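Local coordinates for protein rifamycin polyketide synthase (Amycolatopsis mediterranei, PDB 4LN9) that probably dehydrates a polyketide intermediate, through the double-hotdog dehydratase domain of the terminal module of the rifamycin synthase, at residues A[176-188]-A[241-253]. Sequence-based numbering, arbitrary orientation.
Sequences KPVDLTGAYDVLA and AALHSTMVSAAAD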
ATOM      1  N   LYS A 176     -23.502 -38.367 -22.148  1.00 36.16           N
ATOM      2  CA  LYS A 176     -23.141 -39.666 -21.595  1.00 35.55           C
ATOM      3  C   LYS A 176     -22.263 -39.486 -20.367  1.00 34.05           C
ATOM      4  O   LYS A 176     -21.282 -38.743 -20.406  1.00 34.33           O
ATOM      5  CB  LYS A 176     -22.403 -40.499 -22.644  1.00 39.50           C
ATOM      6  CG  LYS A 176     -23.002 -40.401 -24.038  1.00 44.84           C
ATOM      7  CD  LYS A 176     -23.271 -41.780 -24.615  1.00 54.19           C
ATOM      8  CE  LYS A 176     -24.584 -41.816 -25.381  1.00 55.38           C
ATOM      9  NZ  LYS A 176     -25.757 -41.596 -24.488  1.00 60.46           N
ATOM     10  N   PRO A 177     -22.616 -40.165 -19.264  1.00 32.53           N
ATOM     11  CA  PRO A 177     -21.863 -40.034 -18.022  1.00 34.42           C
ATOM     12  C   PRO A 177     -20.499 -40.706 -18.117  1.00 40.77           C
ATOM     13  O   PRO A 177     -20.352 -41.718 -18.804  1.00 43.88           O
ATOM     14  CB  PRO A 177     -22.742 -40.757 -16.999  1.00 34.78           C
ATOM     15  CG  PRO A 177     -23.549 -41.719 -17.802  1.00 38.32           C
ATOM     16  CD  PRO A 177     -23.798 -41.030 -19.112  1.00 35.40           C
ATOM     17  N   VAL A 178     -19.489 -40.063 -17.542  1.00 32.57           N
ATOM     18  CA  VAL A 178     -18.129 -40.586 -17.562  1.00 38.81           C
ATOM     19  C   VAL A 178     -17.799 -41.207 -16.208  1.00 39.31           C
ATOM     20  O   VAL A 178     -18.137 -40.644 -15.167  1.00 44.27           O
ATOM     21  CB  VAL A 178     -17.113 -39.467 -17.862  1.00 41.21           C
ATOM     22  CG1 VAL A 178     -15.698 -40.022 -17.888  1.00 42.56           C
ATOM     23  CG2 VAL A 178     -17.452 -38.781 -19.177  1.00 39.76           C
ATOM     24  N   ASP A 179     -17.292 -42.439 -16.224  1.00 44.30           N
ATOM     25  CA  ASP A 179     -16.848 -43.088 -14.991  1.00 43.13           C
ATOM     26  C   ASP A 179     -15.563 -42.436 -14.491  1.00 40.38           C
ATOM     27  O   ASP A 179     -14.575 -42.375 -15.221  1.00 46.73           O
ATOM     28  CB  ASP A 179     -16.614 -44.583 -15.234  1.00 48.80           C
ATOM     29  CG  ASP A 179     -16.537 -45.382 -13.945  1.00 55.25           C
ATOM     30  OD1 ASP A 179     -16.298 -44.777 -12.879  1.00 53.76           O
ATOM     31  OD2 ASP A 179     -16.708 -46.618 -14.002  1.00 64.25           O
ATOM     32  N   LEU A 180     -15.600 -41.877 -13.303  1.00 42.84           N
ATOM     33  CA  LEU A 180     -14.495 -41.072 -12.823  1.00 42.91           C
ATOM     34  C   LEU A 180     -13.429 -41.867 -12.103  1.00 46.21           C
ATOM     35  O   LEU A 180     -12.333 -41.404 -11.908  1.00 45.07           O
ATOM     36  CB  LEU A 180     -15.017 -39.973 -11.926  1.00 40.66           C
ATOM     37  CG  LEU A 180     -15.813 -38.942 -12.695  1.00 43.17           C
ATOM     38  CD1 LEU A 180     -16.057 -37.691 -11.907  1.00 37.16           C
ATOM     39  CD2 LEU A 180     -15.146 -38.638 -14.010  1.00 41.85           C
ATOM     40  N   THR A 181     -13.818 -43.089 -11.745  1.00 48.84           N
ATOM     41  CA  THR A 181     -12.966 -44.048 -11.066  1.00 47.92           C
ATOM     42  C   THR A 181     -11.556 -44.026 -11.621  1.00 42.30           C
ATOM     43  O   THR A 181     -11.321 -44.311 -12.794  1.00 45.53           O
ATOM     44  CB  THR A 181     -13.528 -45.478 -11.178  1.00 44.53           C
ATOM     45  OG1 THR A 181     -14.489 -45.700 -10.139  1.00 50.68           O
ATOM     46  CG2 THR A 181     -12.408 -46.500 -11.055  1.00 50.79           C
ATOM     47  N   GLY A 182     -10.624 -43.685 -10.746  1.00 45.62           N
ATOM     48  CA  GLY A 182      -9.222 -43.631 -11.077  1.00 48.15           C
ATOM     49  C   GLY A 182      -8.686 -42.365 -11.711  1.00 57.55           C
ATOM     50  O   GLY A 182      -7.493 -42.174 -11.792  1.00 52.35           O
ATOM     51  N   ALA A 183      -9.569 -41.484 -12.136  1.00 51.10           N
ATOM     52  CA  ALA A 183      -9.186 -40.335 -12.959  1.00 50.18           C
ATOM     53  C   ALA A 183      -8.200 -39.386 -12.269  1.00 43.62           C
ATOM     54  O   ALA A 183      -7.239 -38.930 -12.889  1.00 47.01           O
ATOM     55  CB  ALA A 183     -10.423 -39.578 -13.433  1.00 51.97           C
ATOM     56  N   TYR A 184      -8.471 -39.043 -11.012  1.00 42.42           N
ATOM     57  CA  TYR A 184      -7.614 -38.113 -10.272  1.00 46.15           C
ATOM     58  C   TYR A 184      -6.235 -38.719  -9.981  1.00 54.71           C
ATOM     59  O   TYR A 184      -5.271 -37.996  -9.732  1.00 55.35           O
ATOM     60  CB  TYR A 184      -8.288 -37.657  -8.968  1.00 43.38           C
ATOM     61  CG  TYR A 184      -9.152 -36.408  -9.092  1.00 45.50           C
ATOM     62  CD1 TYR A 184     -10.436 -36.371  -8.555  1.00 41.05           C
ATOM     63  CD2 TYR A 184      -8.645 -35.234  -9.642  1.00 42.56           C
ATOM     64  CE1 TYR A 184     -11.221 -35.235  -8.651  1.00 47.11           C
ATOM     65  CE2 TYR A 184      -9.424 -34.092  -9.741  1.00 41.38           C
ATOM     66  CZ  TYR A 184     -10.713 -34.098  -9.248  1.00 40.39           C
ATOM     67  OH  TYR A 184     -11.494 -32.969  -9.352  1.00 37.50           O
ATOM     68  N   ASP A 185      -6.140 -40.045 -10.056  1.00 60.18           N
ATOM     69  CA  ASP A 185      -4.856 -40.738  -9.945  1.00 51.58           C
ATOM     70  C   ASP A 185      -4.073 -40.658 -11.251  1.00 51.05           C
ATOM     71  O   ASP A 185      -2.857 -40.471 -11.250  1.00 53.88           O
ATOM     72  CB  ASP A 185      -5.063 -42.204  -9.556  1.00 55.94           C
ATOM     73  CG  ASP A 185      -5.385 -42.379  -8.084  1.00 62.92           C
ATOM     74  OD1 ASP A 185      -5.146 -41.435  -7.302  1.00 62.62           O
ATOM     75  OD2 ASP A 185      -5.872 -43.467  -7.707  1.00 71.48           O
ATOM     76  N   VAL A 186      -4.779 -40.822 -12.364  1.00 51.63           N
ATOM     77  CA  VAL A 186      -4.157 -40.769 -13.680  1.00 56.66           C
ATOM     78  C   VAL A 186      -3.635 -39.364 -13.982  1.00 63.30           C
ATOM     79  O   VAL A 186      -2.600 -39.203 -14.631  1.00 56.93           O
ATOM     80  CB  VAL A 186      -5.144 -41.208 -14.780  1.00 52.79           C
ATOM     81  CG1 VAL A 186      -4.477 -41.151 -16.146  1.00 55.23           C
ATOM     82  CG2 VAL A 186      -5.667 -42.608 -14.492  1.00 58.13           C
ATOM     83  N   LEU A 187      -4.293 -38.361 -13.405  1.00 55.80           N
ATOM     84  CA  LEU A 187      -3.840 -36.975 -13.501  1.00 61.40           C
ATOM     85  C   LEU A 187      -2.590 -36.719 -12.660  1.00 49.24           C
ATOM     86  O   LEU A 187      -1.668 -36.031 -13.100  1.00 57.02           O
ATOM     87  CB  LEU A 187      -4.960 -36.013 -13.092  1.00 51.43           C
ATOM     88  CG  LEU A 187      -6.118 -35.844 -14.080  1.00 49.26           C
ATOM     89  CD1 LEU A 187      -7.085 -34.769 -13.605  1.00 46.23           C
ATOM     90  CD2 LEU A 187      -5.595 -35.521 -15.472  1.00 50.77           C
ATOM     91  N   ALA A 188      -2.570 -37.255 -11.444  1.00 50.75           N
ATOM     92  CA  ALA A 188      -1.400 -37.147 -10.578  1.00 57.48           C
ATOM     93  C   ALA A 188      -0.160 -37.726 -11.255  1.00 61.20           C
ATOM     94  O   ALA A 188       0.908 -37.113 -11.246  1.00 56.26           O
ATOM     95  CB  ALA A 188      -1.655 -37.844  -9.250  1.00 56.91           C
ATOM     96  N   ALA A 241     -11.694 -26.693 -10.353  1.00 28.12           N
ATOM     97  CA  ALA A 241     -12.371 -27.957 -10.624  1.00 29.41           C
ATOM     98  C   ALA A 241     -13.379 -27.803 -11.757  1.00 26.47           C
ATOM     99  O   ALA A 241     -13.542 -28.703 -12.581  1.00 26.64           O
ATOM    100  CB  ALA A 241     -13.056 -28.476  -9.368  1.00 25.14           C
ATOM    101  N   ALA A 242     -14.049 -26.656 -11.798  1.00 23.41           N
ATOM    102  CA  ALA A 242     -14.990 -26.366 -12.874  1.00 26.73           C
ATOM    103  C   ALA A 242     -14.316 -26.557 -14.227  1.00 28.69           C
ATOM    104  O   ALA A 242     -14.833 -27.261 -15.091  1.00 31.47           O
ATOM    105  CB  ALA A 242     -15.533 -24.950 -12.744  1.00 27.40           C
ATOM    106  N   LEU A 243     -13.061 -26.114 -14.315  1.00 27.19           N
ATOM    107  CA  LEU A 243     -12.323 -26.171 -15.573  1.00 33.06           C
ATOM    108  C   LEU A 243     -11.584 -27.497 -15.767  1.00 31.26           C
ATOM    109  O   LEU A 243     -11.495 -28.005 -16.887  1.00 32.11           O
ATOM    110  CB  LEU A 243     -11.346 -24.996 -15.674  1.00 29.83           C
ATOM    111  CG  LEU A 243     -11.972 -23.609 -15.837  1.00 34.83           C
ATOM    112  CD1 LEU A 243     -10.964 -22.524 -15.492  1.00 34.45           C
ATOM    113  CD2 LEU A 243     -12.509 -23.419 -17.249  1.00 30.09           C
ATOM    114  N   HIS A 244     -11.056 -28.060 -14.683  1.00 31.94           N
ATOM    115  CA  HIS A 244     -10.279 -29.293 -14.793  1.00 32.12           C
ATOM    116  C   HIS A 244     -11.119 -30.546 -14.885  1.00 38.08           C
ATOM    117  O   HIS A 244     -10.621 -31.592 -15.310  1.00 34.74           O
ATOM    118  CB  HIS A 244      -9.186 -29.390 -13.721  1.00 34.86           C
ATOM    119  CG  HIS A 244      -9.684 -29.808 -12.351  1.00 33.88           C
ATOM    120  ND1 HIS A 244      -9.236 -29.226 -11.221  1.00 31.24           N
ATOM    121  CD2 HIS A 244     -10.398 -30.936 -11.947  1.00 33.53           C
ATOM    122  CE1 HIS A 244      -9.738 -29.873 -10.151  1.00 29.20           C
ATOM    123  NE2 HIS A 244     -10.465 -30.909 -10.597  1.00 32.36           N
ATOM    124  N   SER A 245     -12.441 -30.355 -14.854  1.00 33.85           N
ATOM    125  CA  SER A 245     -13.375 -31.414 -15.232  1.00 35.23           C
ATOM    126  C   SER A 245     -13.117 -31.934 -16.647  1.00 37.65           C
ATOM    127  O   SER A 245     -13.288 -33.124 -16.917  1.00 37.87           O
ATOM    128  CB  SER A 245     -14.822 -30.928 -15.100  1.00 32.59           C
ATOM    129  OG  SER A 245     -15.143 -30.002 -16.123  1.00 32.31           O
ATOM    130  N   THR A 246     -12.634 -31.059 -17.524  1.00 32.78           N
ATOM    131  CA  THR A 246     -12.286 -31.452 -18.890  1.00 37.31           C
ATOM    132  C   THR A 246     -11.123 -32.440 -18.913  1.00 39.27           C
ATOM    133  O   THR A 246     -11.056 -33.317 -19.775  1.00 40.99           O
ATOM    134  CB  THR A 246     -11.932 -30.234 -19.767  1.00 38.44           C
ATOM    135  OG1 THR A 246     -10.898 -29.466 -19.136  1.00 38.87           O
ATOM    136  CG2 THR A 246     -13.155 -29.356 -19.984  1.00 33.07           C
ATOM    137  N   MET A 247     -10.188 -32.263 -17.984  1.00 33.94           N
ATOM    138  CA  MET A 247      -9.031 -33.144 -17.871  1.00 39.70           C
ATOM    139  C   MET A 247      -9.427 -34.449 -17.193  1.00 45.71           C
ATOM    140  O   MET A 247      -9.075 -35.534 -17.656  1.00 43.74           O
ATOM    141  CB  MET A 247      -7.921 -32.468 -17.066  1.00 47.88           C
ATOM    142  CG  MET A 247      -7.130 -31.429 -17.841  1.00 54.84           C
ATOM    143  SD  MET A 247      -6.298 -30.261 -16.748  1.00 76.93           S
ATOM    144  CE  MET A 247      -5.593 -31.376 -15.535  1.00 56.91           C
ATOM    145  N   VAL A 248     -10.130 -34.331 -16.071  1.00 42.92           N
ATOM    146  CA  VAL A 248     -10.733 -35.486 -15.421  1.00 45.46           C
ATOM    147  C   VAL A 248     -11.521 -36.324 -16.424  1.00 46.09           C
ATOM    148  O   VAL A 248     -11.380 -37.547 -16.469  1.00 51.63           O
ATOM    149  CB  VAL A 248     -11.662 -35.066 -14.266  1.00 43.17           C
ATOM    150  CG1 VAL A 248     -12.516 -36.242 -13.818  1.00 47.66           C
ATOM    151  CG2 VAL A 248     -10.846 -34.519 -13.104  1.00 43.97           C
ATOM    152  N   SER A 249     -12.283 -35.652 -17.280  1.00 43.87           N
ATOM    153  CA  SER A 249     -12.985 -36.320 -18.368  1.00 48.76           C
ATOM    154  C   SER A 249     -12.025 -37.116 -19.250  1.00 48.55           C
ATOM    155  O   SER A 249     -12.251 -38.295 -19.518  1.00 56.84           O
ATOM    156  CB  SER A 249     -13.758 -35.306 -19.214  1.00 44.23           C
ATOM    157  OG  SER A 249     -14.574 -35.958 -20.173  1.00 44.79           O
ATOM    158  N   ALA A 250     -10.938 -36.475 -19.671  1.00 51.16           N
ATOM    159  CA  ALA A 250      -9.976 -37.113 -20.566  1.00 54.42           C
ATOM    160  C   ALA A 250      -9.211 -38.241 -19.876  1.00 53.36           C
ATOM    161  O   ALA A 250      -8.983 -39.297 -20.466  1.00 60.81           O
ATOM    162  CB  ALA A 250      -9.013 -36.081 -21.134  1.00 50.16           C
ATOM    163  N   ALA A 251      -8.863 -38.034 -18.608  1.00 56.96           N
ATOM    164  CA  ALA A 251      -8.081 -39.014 -17.857  1.00 57.12           C
ATOM    165  C   ALA A 251      -8.793 -40.361 -17.722  1.00 62.21           C
ATOM    166  O   ALA A 251      -8.161 -41.376 -17.431  1.00 61.13           O
ATOM    167  CB  ALA A 251      -7.712 -38.465 -16.488  1.00 43.94           C
ATOM    168  N   ALA A 252     -10.109 -40.363 -17.917  1.00 64.11           N
ATOM    169  CA  ALA A 252     -10.879 -41.606 -17.931  1.00 68.51           C
ATOM    170  C   ALA A 252     -11.103 -42.100 -19.359  1.00 70.09           C
ATOM    171  O   ALA A 252     -11.742 -43.129 -19.583  1.00 69.39           O
ATOM    172  CB  ALA A 252     -12.209 -41.416 -17.216  1.00 65.78           C
ATOM    173  N   ASP A 253     -10.545 -41.363 -20.317  1.00 69.14           N
ATOM    174  CA  ASP A 253     -10.694 -41.664 -21.738  1.00 72.03           C
ATOM    175  C   ASP A 253     -12.149 -41.681 -22.201  1.00 69.43           C
ATOM    176  O   ASP A 253     -12.595 -40.778 -22.912  1.00 62.18           O
ATOM    177  CB  ASP A 253      -9.986 -42.969 -22.103  1.00 69.91           C
ATOM    178  CG  ASP A 253      -8.536 -42.753 -22.497  1.00 85.48           C
ATOM    179  OD1 ASP A 253      -8.274 -41.875 -23.345  1.00 86.40           O
ATOM    180  OD2 ASP A 253      -7.654 -43.413 -21.906  1.00 83.44           O
TER
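Tyr184 reaches along helix 241-251 and joins its OH to NE2 of His244, 2.6 Å away, in a short hydrogen bond whose donor could be either residue. The atom at each end lies in the plane of the other's ring, at the edge, and the two rings are turned 83° to each other. Val201 N gives the tyrosine OH a second bond. With bonds at both nitrogens, from Tyr184 OH and Asp240 OD2, the rotation of the imidazole is probably fixed.

Val248 is the wedge between the segments. Its CB forks with CG1 anti to the backbone N (chi1 167°), and CG1 meets CD2 of Leu180 at 3.6 Å and CB of Ala183 at 4.0 Å. The other branch, CG2, lies over a face of the Tyr184 ring as a CH-pi contact, 4.1 Å from the centroid, and also touches Leu187 CD1. One turn on, the small Ala251 puts its CB against Ala183 O and Leu187 CD2, where the helix axes, at 97° to each other, come within 8.5 Å. Next along the chain, Ala252 CB packs on Val178 CG1.

Helix 241-251 lies between helix 183-188 and the sheet, as expected of a hotdog helix, with Ser245 and Thr246 on strand 214-220 and Ala242 and Thr246 on strand 279-285. Strand 176-178 pairs with strand 201-207 at the sheet edge. Tyr194 of strand 192-194 packs against Tyr184, Leu187, His244 and Met247.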